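Local coordinates for uncharacterized protein, DUF633, LMOf2365_1472 (PDB 3GNL) that is uncharacterized but probably methylates N1 of adenine 22 in tRNA through a Rossmann-like methyltransferase domain, at residues T102-I107 and L121-N126; I127-L132 and V155-V160. All coordinates share one frame; numbering follows the deposited sequence.

Interaction 1 (T102-I107 and L121-N126)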
loop_
_atom_site.group_PDB
_atom_site.type_symbol
_atom_site.label_atom_id
_atom_site.label_comp_id
_atom_site.label_asym_id
_atom_site.label_seq_id
_atom_site.Cartn_x
_atom_site.Cartn_y
_atom_site.Cartn_z
ATOM N N THR A 102 -4.130 -7.832 2.043
ATOM C CA THR A 102 -5.457 -8.433 2.177
ATOM C C THR A 102 -6.343 -7.565 3.088
ATOM O O THR A 102 -7.504 -7.315 2.761
ATOM C CB THR A 102 -5.375 -9.901 2.678
ATOM O OG1 THR A 102 -4.460 -10.608 1.840
ATOM C CG2 THR A 102 -6.710 -10.581 2.582
ATOM N N LEU A 103 -5.773 -7.090 4.198
ATOM C CA LEU A 103 -6.496 -6.255 5.177
ATOM C C LEU A 103 -6.919 -4.942 4.531
ATOM O O LEU A 103 -8.048 -4.482 4.742
ATOM C CB LEU A 103 -5.667 -5.939 6.430
ATOM C CG LEU A 103 -6.387 -5.090 7.514
ATOM C CD1 LEU A 103 -7.862 -5.535 7.831
ATOM C CD2 LEU A 103 -5.581 -5.015 8.802
ATOM N N ILE A 104 -5.996 -4.341 3.781
ATOM C CA ILE A 104 -6.288 -3.104 3.060
ATOM C C ILE A 104 -7.381 -3.318 2.043
ATOM O O ILE A 104 -8.292 -2.507 1.927
ATOM C CB ILE A 104 -5.026 -2.476 2.355
ATOM C CG1 ILE A 104 -3.978 -2.064 3.393
ATOM C CG2 ILE A 104 -5.438 -1.252 1.513
ATOM C CD1 ILE A 104 -2.672 -1.492 2.840
ATOM N N ARG A 105 -7.300 -4.426 1.315
ATOM C CA ARG A 105 -8.310 -4.748 0.328
ATOM C C ARG A 105 -9.667 -4.840 1.025
ATOM O O ARG A 105 -10.660 -4.282 0.517
ATOM C CB ARG A 105 -7.991 -6.077 -0.394
ATOM C CG ARG A 105 -8.970 -6.319 -1.573
ATOM C CD ARG A 105 -8.469 -7.449 -2.487
ATOM N NE ARG A 105 -9.354 -7.600 -3.638
ATOM C CZ ARG A 105 -9.102 -8.358 -4.712
ATOM N NH1 ARG A 105 -7.995 -9.096 -4.791
ATOM N NH2 ARG A 105 -9.988 -8.390 -5.708
ATOM N N THR A 106 -9.706 -5.560 2.153
ATOM C CA THR A 106 -10.950 -5.765 2.951
ATOM C C THR A 106 -11.514 -4.407 3.382
ATOM O O THR A 106 -12.718 -4.156 3.229
ATOM C CB THR A 106 -10.701 -6.700 4.142
ATOM O OG1 THR A 106 -10.303 -7.977 3.619
ATOM C CG2 THR A 106 -11.962 -6.893 5.014
ATOM N N ILE A 107 -10.624 -3.522 3.832
ATOM C CA ILE A 107 -11.013 -2.174 4.246
ATOM C C ILE A 107 -11.669 -1.431 3.084
ATOM O O ILE A 107 -12.704 -0.760 3.271
ATOM C CB ILE A 107 -9.804 -1.396 4.820
ATOM C CG1 ILE A 107 -9.495 -1.935 6.217
ATOM C CG2 ILE A 107 -10.097 0.136 4.855
ATOM C CD1 ILE A 107 -8.210 -1.422 6.774
ATOM N N LEU A 121 -6.110 7.448 -3.834
ATOM C CA LEU A 121 -5.762 6.522 -2.741
ATOM C C LEU A 121 -4.258 6.405 -2.767
ATOM O O LEU A 121 -3.643 6.279 -3.829
ATOM C CB LEU A 121 -6.358 5.105 -2.919
ATOM C CG LEU A 121 -7.858 4.968 -3.117
ATOM C CD1 LEU A 121 -8.295 3.528 -3.522
ATOM C CD2 LEU A 121 -8.559 5.397 -1.838
ATOM N N ILE A 122 -3.661 6.449 -1.580
ATOM C CA ILE A 122 -2.221 6.196 -1.444
ATOM C C ILE A 122 -2.073 4.990 -0.505
ATOM O O ILE A 122 -2.447 5.057 0.707
ATOM C CB ILE A 122 -1.482 7.372 -0.831
ATOM C CG1 ILE A 122 -1.679 8.629 -1.702
ATOM C CG2 ILE A 122 -0.005 7.032 -0.740
ATOM C CD1 ILE A 122 -1.365 9.960 -0.952
ATOM N N LEU A 123 -1.642 3.848 -1.061
ATOM C CA LEU A 123 -1.711 2.599 -0.266
ATOM C C LEU A 123 -0.292 2.067 -0.118
ATOM O O LEU A 123 0.511 2.109 -1.063
ATOM C CB LEU A 123 -2.584 1.555 -0.989
ATOM C CG LEU A 123 -3.951 2.036 -1.420
ATOM C CD1 LEU A 123 -4.649 0.844 -2.117
ATOM C CD2 LEU A 123 -4.755 2.574 -0.221
ATOM N N GLN A 124 0.020 1.580 1.087
ATOM C CA GLN A 124 1.355 1.050 1.330
ATOM C C GLN A 124 1.172 -0.286 2.043
ATOM O O GLN A 124 1.149 -0.331 3.252
ATOM C CB GLN A 124 2.200 2.048 2.112
ATOM C CG GLN A 124 3.675 1.585 2.294
ATOM C CD GLN A 124 3.831 0.712 3.513
ATOM O OE1 GLN A 124 3.502 1.139 4.604
ATOM N NE2 GLN A 124 4.290 -0.536 3.321
ATOM N N PRO A 125 1.058 -1.373 1.266
ATOM C CA PRO A 125 0.883 -2.708 1.874
ATOM C C PRO A 125 2.220 -3.344 2.262
ATOM O O PRO A 125 3.207 -3.207 1.539
ATOM C CB PRO A 125 0.248 -3.518 0.761
ATOM C CG PRO A 125 0.862 -2.921 -0.523
ATOM C CD PRO A 125 0.979 -1.417 -0.196
ATOM N N ASN A 126 2.218 -4.011 3.401
ATOM C CA ASN A 126 3.420 -4.651 3.952
ATOM C C ASN A 126 3.596 -6.074 3.409
ATOM O O ASN A 126 4.621 -6.690 3.648
ATOM C CB ASN A 126 3.327 -4.705 5.466
ATOM C CG ASN A 126 3.596 -3.357 6.119
ATOM O OD1 ASN A 126 4.075 -2.410 5.483
ATOM N ND2 ASN A 126 3.287 -3.268 7.376
#
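Ile104 lays its CD1 methyl against the backbone of Gln124 and Pro125. CD1 lies 3.9 Å from Pro125 CA and 4.1 Å from Pro125 CB, and it also touches the carbonyl oxygen of Gln124, with Ile104 CD1 to Gln124 O at 4.0 Å. The two branches of the isoleucine divide the work. CG1 stands beside the backbone N (chi1 -63°) and the chain continues extended, which carries CD1 out to the proline; CG2, anti to the backbone N, faces the other way along the strand and meets Leu123 CD2 at 4.3 Å. One helix side chain thus spans Leu123 to Pro125, and the contact is van der Waals packing, chiefly between apolar groups. Gln124 turns its side chain to the far side of the strand, where its NE2 donates a nearly straight bond to Asn126 OD1 (2.9 Å) that lies close to the glutamine's amide plane, while its OE1 accepts from Arg11. Helix 101-110 runs roughly antiparallel to strand 120-125, 146° between the short axes at 9.1 Å, as expected for the helix of the right-handed beta-alpha-beta crossover from strand 93-99. Ile104 also touches Ile96 and Met99 of that first strand and Leu132 of helix 129-139, so it lies between two neighbouring parallel strands and the next helix.

Interaction 2 (I127-L132 and V155-V160)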
loop_
_atom_site.group_PDB
_atom_site.type_symbol
_atom_site.label_atom_id
_atom_site.label_comp_id
_atom_site.label_asym_id
_atom_site.label_seq_id
_atom_site.Cartn_x
_atom_site.Cartn_y
_atom_site.Cartn_z
ATOM N N ILE A 127 2.570 -6.600 2.744
ATOM C CA ILE A 127 2.568 -7.973 2.183
ATOM C C ILE A 127 1.505 -7.987 1.112
ATOM O O ILE A 127 0.539 -7.197 1.181
ATOM C CB ILE A 127 2.269 -9.063 3.317
ATOM C CG1 ILE A 127 2.438 -10.520 2.832
ATOM C CG2 ILE A 127 0.905 -8.899 3.939
ATOM C CD1 ILE A 127 2.276 -11.577 4.021
ATOM N N ALA A 128 1.652 -8.884 0.141
ATOM C CA ALA A 128 0.606 -9.129 -0.857
ATOM C C ALA A 128 0.086 -7.835 -1.554
ATOM O O ALA A 128 -1.149 -7.638 -1.660
ATOM C CB ALA A 128 -0.539 -9.907 -0.218
ATOM N N ALA A 129 1.028 -7.032 -2.015
ATOM C CA ALA A 129 0.698 -5.815 -2.775
ATOM C C ALA A 129 -0.186 -6.188 -3.978
ATOM O O ALA A 129 -1.113 -5.450 -4.341
ATOM C CB ALA A 129 1.967 -5.110 -3.241
ATOM N N TRP A 130 0.078 -7.332 -4.608
ATOM C CA TRP A 130 -0.680 -7.747 -5.772
ATOM C C TRP A 130 -2.192 -7.761 -5.508
ATOM O O TRP A 130 -2.972 -7.547 -6.455
ATOM C CB TRP A 130 -0.204 -9.139 -6.275
ATOM C CG TRP A 130 -0.550 -10.267 -5.324
ATOM C CD1 TRP A 130 0.249 -10.765 -4.331
ATOM C CD2 TRP A 130 -1.774 -11.026 -5.268
ATOM N NE1 TRP A 130 -0.383 -11.790 -3.671
ATOM C CE2 TRP A 130 -1.629 -11.973 -4.215
ATOM C CE3 TRP A 130 -2.969 -11.008 -6.014
ATOM C CZ2 TRP A 130 -2.633 -12.897 -3.889
ATOM C CZ3 TRP A 130 -3.964 -11.913 -5.687
ATOM C CH2 TRP A 130 -3.784 -12.850 -4.630
ATOM N N GLN A 131 -2.625 -8.004 -4.273
ATOM C CA GLN A 131 -4.047 -8.038 -3.919
ATOM C C GLN A 131 -4.681 -6.685 -4.225
ATOM O O GLN A 131 -5.828 -6.619 -4.667
ATOM C CB GLN A 131 -4.257 -8.309 -2.443
ATOM C CG GLN A 131 -3.935 -9.706 -1.986
ATOM C CD GLN A 131 -5.147 -10.581 -2.059
ATOM O OE1 GLN A 131 -6.173 -10.191 -2.625
ATOM N NE2 GLN A 131 -5.040 -11.791 -1.502
ATOM N N LEU A 132 -3.941 -5.621 -3.985
ATOM C CA LEU A 132 -4.473 -4.285 -4.231
ATOM C C LEU A 132 -4.437 -3.923 -5.715
ATOM O O LEU A 132 -5.269 -3.145 -6.215
ATOM C CB LEU A 132 -3.699 -3.276 -3.381
ATOM C CG LEU A 132 -3.909 -3.475 -1.886
ATOM C CD1 LEU A 132 -3.014 -2.537 -1.140
ATOM C CD2 LEU A 132 -5.387 -3.283 -1.470
ATOM N N VAL A 155 11.913 -4.089 2.398
ATOM C CA VAL A 155 11.485 -3.416 1.143
ATOM C C VAL A 155 9.990 -3.075 1.230
ATOM O O VAL A 155 9.187 -3.939 1.548
ATOM C CB VAL A 155 11.814 -4.262 -0.121
ATOM C CG1 VAL A 155 11.366 -3.547 -1.410
ATOM C CG2 VAL A 155 13.292 -4.450 -0.217
ATOM N N TYR A 156 9.616 -1.829 0.899
ATOM C CA TYR A 156 8.233 -1.396 0.961
ATOM C C TYR A 156 7.815 -0.874 -0.398
ATOM O O TYR A 156 8.533 -0.102 -1.039
ATOM C CB TYR A 156 8.075 -0.225 1.936
ATOM C CG TYR A 156 8.430 -0.561 3.346
ATOM C CD1 TYR A 156 7.536 -1.278 4.133
ATOM C CD2 TYR A 156 9.666 -0.191 3.874
ATOM C CE1 TYR A 156 7.864 -1.645 5.458
ATOM C CE2 TYR A 156 10.021 -0.545 5.214
ATOM C CZ TYR A 156 9.097 -1.260 5.977
ATOM O OH TYR A 156 9.399 -1.631 7.297
ATOM N N GLU A 157 6.605 -1.219 -0.787
ATOM C CA GLU A 157 5.985 -0.707 -2.015
ATOM C C GLU A 157 4.857 0.250 -1.661
ATOM O O GLU A 157 4.127 0.036 -0.672
ATOM C CB GLU A 157 5.418 -1.859 -2.851
ATOM C CG GLU A 157 6.472 -2.816 -3.463
ATOM C CD GLU A 157 5.876 -4.186 -3.712
ATOM O OE1 GLU A 157 5.454 -4.883 -2.734
ATOM O OE2 GLU A 157 5.836 -4.572 -4.873
ATOM N N ILE A 158 4.733 1.293 -2.487
ATOM C CA ILE A 158 3.659 2.321 -2.334
ATOM C C ILE A 158 2.983 2.427 -3.693
ATOM O O ILE A 158 3.633 2.339 -4.737
ATOM C CB ILE A 158 4.262 3.685 -1.936
ATOM C CG1 ILE A 158 4.957 3.526 -0.565
ATOM C CG2 ILE A 158 3.159 4.796 -1.891
ATOM C CD1 ILE A 158 5.876 4.640 -0.256
HETATM N N MSE A 159 1.667 2.555 -3.693
HETATM C CA MSE A 159 0.957 2.743 -4.957
HETATM C C MSE A 159 -0.053 3.876 -4.789
HETATM O O MSE A 159 -0.667 4.030 -3.737
HETATM C CB MSE A 159 0.253 1.457 -5.405
HETATM C CG MSE A 159 -0.884 0.987 -4.570
HETATM SE SE MSE A 159 -1.609 -0.689 -5.380
HETATM C CE MSE A 159 -0.214 -1.865 -4.707
ATOM N N VAL A 160 -0.237 4.637 -5.861
ATOM C CA VAL A 160 -1.186 5.751 -5.818
ATOM C C VAL A 160 -2.199 5.484 -6.885
ATOM O O VAL A 160 -1.808 5.105 -8.006
ATOM C CB VAL A 160 -0.470 7.054 -6.089
ATOM C CG1 VAL A 160 -1.486 8.230 -6.018
ATOM C CG2 VAL A 160 0.707 7.243 -5.098
#
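The first turn of helix 129-139 packs on the antiparallel strand 154-163 of the central sheet, through Ala129 and Leu132 on the helix and Glu157 and the selenomethionine Met159 on the strand. The end of Met159 does most of the touching. Its CE methyl lies 3.7 Å from Ala129 O and 4.2 Å from Ala129 CB, while Met159 SE comes within 3.9 Å of Leu132 CB. CG sits between the backbone N and the carbonyl carbon (chi1 67°), and the chain runs straight to the selenium before bending at chi3 (78°); that last bend sets CE between Ala129 and Leu132, in the first helical turn. The carbonyl that CE meets is already an acceptor within this turn, taking the N-H of Leu132 at 2.9 Å from Ala129 O to Leu132 N. In this Rossmann-like methyltransferase domain the parallel strands are followed by an antiparallel pair, 154-163 and 141-151, and helix 129-139 is the link from strand 120-125 into that pair. Two residues before Met159, on the same side of the strand, Glu157 brings its carboxylate up to Ala129, with OE1 against the methyl at 3.5 Å from Glu157 OE1 to Ala129 CB. Its other oxygen, OE2, has a long, weak ion pair with Arg133, one turn further along the helix. Leu132 turns its branched end to helix 101-110, touching Arg105 and Leu108, and to Leu123 of strand 120-125.

In the fold
Interactions 1 and 2 lie in series along the chain, since strand 120-125 is followed, after a short loop, by helix 129-139, and their centres are 8 Å apart on one face of the same sheet. Strands 120-125 and 154-163 are antiparallel neighbours there, joined by a probable hydrogen bond from Leu123 N to Met159 O at 2.9 Å. The helices of the two contacts also meet: Arg105 NH1 reaches Gln131 OE1 at 3.0 Å, probably a hydrogen bond. Helices 101-110 and 129-139 thus cover adjoining strands as one layer of the probable methyltransferase domain. Between the two strands, Gln124 CG packs on Glu157 O at 3.4 Å.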